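Local coordinates for class I phosphodiesterase PDEB1 (Leishmania major, PDB 2R8Q), which belongs to the class I cyclic nucleotide phosphodiesterase family and is represented by its mainly helical catalytic domain, with zinc, magnesium and 3-isobutyl-1-methylxanthine bound, at residues S224-L229 against M246-K251; S232-E235 against T240-R243. One frame throughout, in Å; residues are numbered along the deposited sequence.

Interaction 1 of 2, residues S224-L229 against M246-K251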
# COMPACT_ATOMS: atom_id res chain seq x y z
N SER A 224 -11.99 -24.58 -5.09
CA SER A 224 -13.12 -25.11 -4.33
C SER A 224 -14.38 -24.29 -4.59
O SER A 224 -15.45 -24.83 -4.85
CB SER A 224 -12.81 -25.11 -2.84
OG SER A 224 -13.94 -25.48 -2.06
N ARG A 225 -14.24 -22.96 -4.51
CA ARG A 225 -15.37 -22.08 -4.73
C ARG A 225 -15.84 -22.14 -6.18
O ARG A 225 -17.04 -22.06 -6.44
CB ARG A 225 -15.01 -20.65 -4.31
CG ARG A 225 -14.87 -20.52 -2.79
CD ARG A 225 -14.59 -19.10 -2.32
NE ARG A 225 -13.27 -18.62 -2.73
CZ ARG A 225 -13.06 -17.80 -3.75
NH1 ARG A 225 -14.09 -17.36 -4.47
NH2 ARG A 225 -11.83 -17.42 -4.06
N PHE A 226 -14.90 -22.28 -7.11
CA PHE A 226 -15.26 -22.37 -8.52
C PHE A 226 -16.07 -23.64 -8.75
O PHE A 226 -17.06 -23.64 -9.49
CB PHE A 226 -14.01 -22.43 -9.41
CG PHE A 226 -14.31 -22.75 -10.84
CD1 PHE A 226 -14.77 -21.77 -11.71
CD2 PHE A 226 -14.19 -24.06 -11.31
CE1 PHE A 226 -15.11 -22.09 -13.04
CE2 PHE A 226 -14.52 -24.38 -12.63
CZ PHE A 226 -14.98 -23.39 -13.49
N THR A 227 -15.64 -24.73 -8.12
CA THR A 227 -16.32 -26.01 -8.26
C THR A 227 -17.74 -25.94 -7.70
O THR A 227 -18.67 -26.49 -8.29
CB THR A 227 -15.54 -27.12 -7.54
OG1 THR A 227 -14.19 -27.14 -8.01
CG2 THR A 227 -16.18 -28.48 -7.80
N GLU A 228 -17.91 -25.27 -6.57
CA GLU A 228 -19.23 -25.13 -5.96
C GLU A 228 -20.12 -24.34 -6.92
O GLU A 228 -21.32 -24.59 -7.03
CB GLU A 228 -19.13 -24.41 -4.61
CG GLU A 228 -20.47 -24.22 -3.89
CD GLU A 228 -21.24 -25.51 -3.71
OE1 GLU A 228 -20.61 -26.55 -3.43
OE2 GLU A 228 -22.49 -25.49 -3.84
N LEU A 229 -19.52 -23.38 -7.63
CA LEU A 229 -20.26 -22.58 -8.59
C LEU A 229 -20.82 -23.51 -9.66
O LEU A 229 -21.97 -23.39 -10.07
CB LEU A 229 -19.33 -21.54 -9.24
CG LEU A 229 -19.87 -20.80 -10.47
CD1 LEU A 229 -21.09 -19.99 -10.09
CD2 LEU A 229 -18.78 -19.89 -11.03
N MET A 246 -14.41 -14.25 -13.54
CA MET A 246 -13.32 -13.34 -13.86
C MET A 246 -12.06 -13.74 -13.09
O MET A 246 -10.96 -13.78 -13.66
CB MET A 246 -13.68 -11.90 -13.48
CG MET A 246 -14.77 -11.27 -14.33
SD MET A 246 -15.21 -9.61 -13.73
CE MET A 246 -13.80 -8.67 -14.30
N GLU A 247 -12.22 -14.02 -11.81
CA GLU A 247 -11.09 -14.40 -10.97
C GLU A 247 -10.46 -15.70 -11.44
O GLU A 247 -9.25 -15.86 -11.43
CB GLU A 247 -11.52 -14.53 -9.51
CG GLU A 247 -12.07 -13.24 -8.92
CD GLU A 247 -12.74 -13.44 -7.57
OE1 GLU A 247 -13.12 -14.59 -7.27
OE2 GLU A 247 -12.89 -12.46 -6.82
N THR A 248 -11.31 -16.65 -11.84
CA THR A 248 -10.82 -17.94 -12.30
C THR A 248 -10.08 -17.79 -13.63
O THR A 248 -9.07 -18.46 -13.86
CB THR A 248 -11.97 -18.94 -12.44
OG1 THR A 248 -12.66 -19.02 -11.19
CG2 THR A 248 -11.44 -20.32 -12.80
N LEU A 249 -10.58 -16.91 -14.50
CA LEU A 249 -9.93 -16.68 -15.78
C LEU A 249 -8.55 -16.05 -15.61
O LEU A 249 -7.60 -16.48 -16.24
CB LEU A 249 -10.78 -15.79 -16.69
CG LEU A 249 -11.98 -16.46 -17.36
CD1 LEU A 249 -12.83 -15.41 -18.05
CD2 LEU A 249 -11.50 -17.51 -18.37
N ILE A 250 -8.44 -15.03 -14.75
CA ILE A 250 -7.12 -14.42 -14.59
C ILE A 250 -6.16 -15.42 -13.95
O ILE A 250 -4.97 -15.42 -14.26
CB ILE A 250 -7.17 -13.09 -13.77
CG1 ILE A 250 -5.80 -12.39 -13.89
CG2 ILE A 250 -7.52 -13.35 -12.31
CD1 ILE A 250 -5.79 -10.93 -13.46
N LYS A 251 -6.68 -16.29 -13.09
CA LYS A 251 -5.83 -17.31 -12.48
C LYS A 251 -5.33 -18.23 -13.58
O LYS A 251 -4.16 -18.60 -13.63
CB LYS A 251 -6.60 -18.12 -11.44
CG LYS A 251 -6.63 -17.51 -10.05
CD LYS A 251 -7.29 -18.44 -9.04
CE LYS A 251 -6.60 -19.80 -8.98
NZ LYS A 251 -5.15 -19.71 -8.63
O HOH W 1 -11.27 -16.86 -6.70
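Thr248 packs its side chain against CD1 of the Phe226 ring, and the pair lies where the two segments come closest, the CA atoms of Phe226 and Thr248 being 7.3 Å apart. The two side chains meet at about a right angle. Both branches of the threonine take part: OG1 lies 3.5 Å from CD1 of Phe226, while the CG2 methyl makes an off-centre CH-pi contact, 4.3 Å from the centroid of the Phe226 ring and 30° off its normal. Phe226 reaches this place with CG anti to its backbone N (chi1 170°), which carries the ring away from helix 219-232 and toward the threonine. The hydroxyl of Thr248 is hydrogen-bonded to the carbonyl of Leu244, one turn back in its own helix. Beyond the pair, Ile321 of helix 302-324 touches both side chains, so the ring packs against both helix 239-254 and helix 302-324.

Arg225 and Glu247 face each other at a more solvent-accessible edge, also crossing at about a right angle, with guanidinium and carboxylate planes 88° apart. NH1 of Arg225 and OE1 of Glu247 remain 4.1 Å from each other, too far for a salt bridge. A water joins the groups instead, accepting from Arg225 NH2 at 2.8 Å and donating to Glu247 OE1 at 3.0 Å. The bend in the arginine chain at chi3 turns the guanidinium toward this water, and NE is engaged in a salt bridge with Asp221.

The contact therefore combines a small ring-against-threonine packing contact with a hydrated charge pair: no direct hydrogen bond links the segments, close packing rests on Phe226 and Thr248, and the attraction between Arg225 and Glu247 is probably softened by the intervening water.

Interaction 2 of 2, residues S232-E235 against T240-R243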
# COMPACT_ATOMS: atom_id res chain seq x y z
N SER A 232 -23.61 -25.91 -8.11
CA SER A 232 -24.91 -25.30 -7.90
C SER A 232 -25.53 -24.78 -9.20
O SER A 232 -26.75 -24.63 -9.30
CB SER A 232 -24.81 -24.16 -6.88
OG SER A 232 -23.84 -23.21 -7.26
N GLY A 233 -24.69 -24.51 -10.19
CA GLY A 233 -25.18 -24.02 -11.47
C GLY A 233 -24.90 -22.55 -11.73
O GLY A 233 -25.37 -21.68 -11.01
N PHE A 234 -24.12 -22.28 -12.78
CA PHE A 234 -23.77 -20.91 -13.15
C PHE A 234 -24.99 -20.14 -13.65
O PHE A 234 -25.76 -20.62 -14.49
CB PHE A 234 -22.70 -20.92 -14.25
CG PHE A 234 -22.41 -19.56 -14.82
CD1 PHE A 234 -21.62 -18.64 -14.12
CD2 PHE A 234 -22.94 -19.17 -16.04
CE1 PHE A 234 -21.38 -17.37 -14.64
CE2 PHE A 234 -22.71 -17.90 -16.57
CZ PHE A 234 -21.92 -17.00 -15.86
N GLU A 235 -25.17 -18.93 -13.12
CA GLU A 235 -26.27 -18.07 -13.54
C GLU A 235 -25.67 -16.75 -13.99
O GLU A 235 -25.13 -15.99 -13.18
CB GLU A 235 -27.24 -17.84 -12.37
CG GLU A 235 -27.97 -19.10 -11.96
CD GLU A 235 -28.95 -18.86 -10.83
OE1 GLU A 235 -29.89 -18.06 -11.02
OE2 GLU A 235 -28.78 -19.47 -9.76
N THR A 240 -22.06 -12.14 -8.63
CA THR A 240 -21.01 -12.86 -7.92
C THR A 240 -20.50 -14.04 -8.72
O THR A 240 -19.33 -14.40 -8.63
CB THR A 240 -21.47 -13.36 -6.53
OG1 THR A 240 -22.43 -14.41 -6.70
CG2 THR A 240 -22.09 -12.21 -5.74
N HIS A 241 -21.39 -14.66 -9.49
CA HIS A 241 -20.98 -15.79 -10.32
C HIS A 241 -20.02 -15.29 -11.39
O HIS A 241 -18.97 -15.90 -11.63
CB HIS A 241 -22.20 -16.42 -11.00
CG HIS A 241 -22.98 -17.33 -10.10
ND1 HIS A 241 -23.93 -18.20 -10.57
CD2 HIS A 241 -22.93 -17.52 -8.76
CE1 HIS A 241 -24.44 -18.89 -9.56
NE2 HIS A 241 -23.84 -18.50 -8.45
N ARG A 242 -20.37 -14.18 -12.03
CA ARG A 242 -19.51 -13.63 -13.07
C ARG A 242 -18.19 -13.14 -12.48
O ARG A 242 -17.15 -13.22 -13.13
CB ARG A 242 -20.24 -12.50 -13.82
CG ARG A 242 -21.55 -12.94 -14.45
CD ARG A 242 -21.99 -11.98 -15.55
NE ARG A 242 -21.93 -10.60 -15.08
CZ ARG A 242 -22.81 -10.04 -14.26
NH1 ARG A 242 -23.85 -10.73 -13.80
NH2 ARG A 242 -22.64 -8.78 -13.87
N ARG A 243 -18.23 -12.66 -11.24
CA ARG A 243 -17.00 -12.20 -10.60
C ARG A 243 -16.06 -13.38 -10.39
O ARG A 243 -14.85 -13.28 -10.65
CB ARG A 243 -17.28 -11.53 -9.25
CG ARG A 243 -16.03 -10.93 -8.59
CD ARG A 243 -15.33 -9.95 -9.53
NE ARG A 243 -16.29 -9.04 -10.16
CZ ARG A 243 -16.75 -7.93 -9.59
NH1 ARG A 243 -16.34 -7.58 -8.38
NH2 ARG A 243 -17.65 -7.19 -10.23
O HOH W 2 -24.98 -20.48 -6.69
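His241 accepts the one direct hydrogen bond of the contact, from the backbone N of Glu235 to ND1 of His241, at 2.9 Å and with an N-H...N angle of 155°. The donor lies in the imidazole plane, 1° out of it, so ND1 serves as the acceptor. A water in the same plane bridges NE2 of His241, at 2.9 Å, to OG of Ser232, to which it donates. With a partner at each nitrogen, the ring's rotation is well defined.

These bonds span the short connection between two consecutive helices of the all-helical phosphodiesterase domain. Gly233, with positive phi (107°), takes the chain out of helix 219-232, and His241, in the first turn of helix 239-254, binds the loop residue Glu235, two positions after that glycine.

Van der Waals contacts complete the packing. The carbonyl O of Gly233 lies 3.3 Å from CE1 of His241, and CB of Glu235 is 3.8 Å from ND1 of His241. Phe234 and His241 run alongside each other in opposite senses, with CE1 of Phe234 3.9 Å from CB of His241, while CZ of Phe234 approaches CG of Arg242 at 4.3 Å. The ring of Phe234 also touches Leu124 and Leu325, and the guanidinium of Arg242 forms salt bridges with Glu129 and Asp239.

Overall arrangement
From the N terminus, the chain enters helix 219-232, whose residues 224-229 form the first half of interaction 1. It then leaves that helix through residues 232-235 and turns into helix 239-254, where residues 240-243 close the short loop of interaction 2. A little further along the same helix, residues 246-251 close the wider loop of interaction 1, within which interaction 2 is nested. The two centres are 9 Å apart, and Leu229 joins them: its CD1 packs 3.3 Å from CG of His241. Interaction 2 thus fastens the connection at the surface, while interaction 1 pairs the helices nearer the centre of the chain, beside helix 302-324.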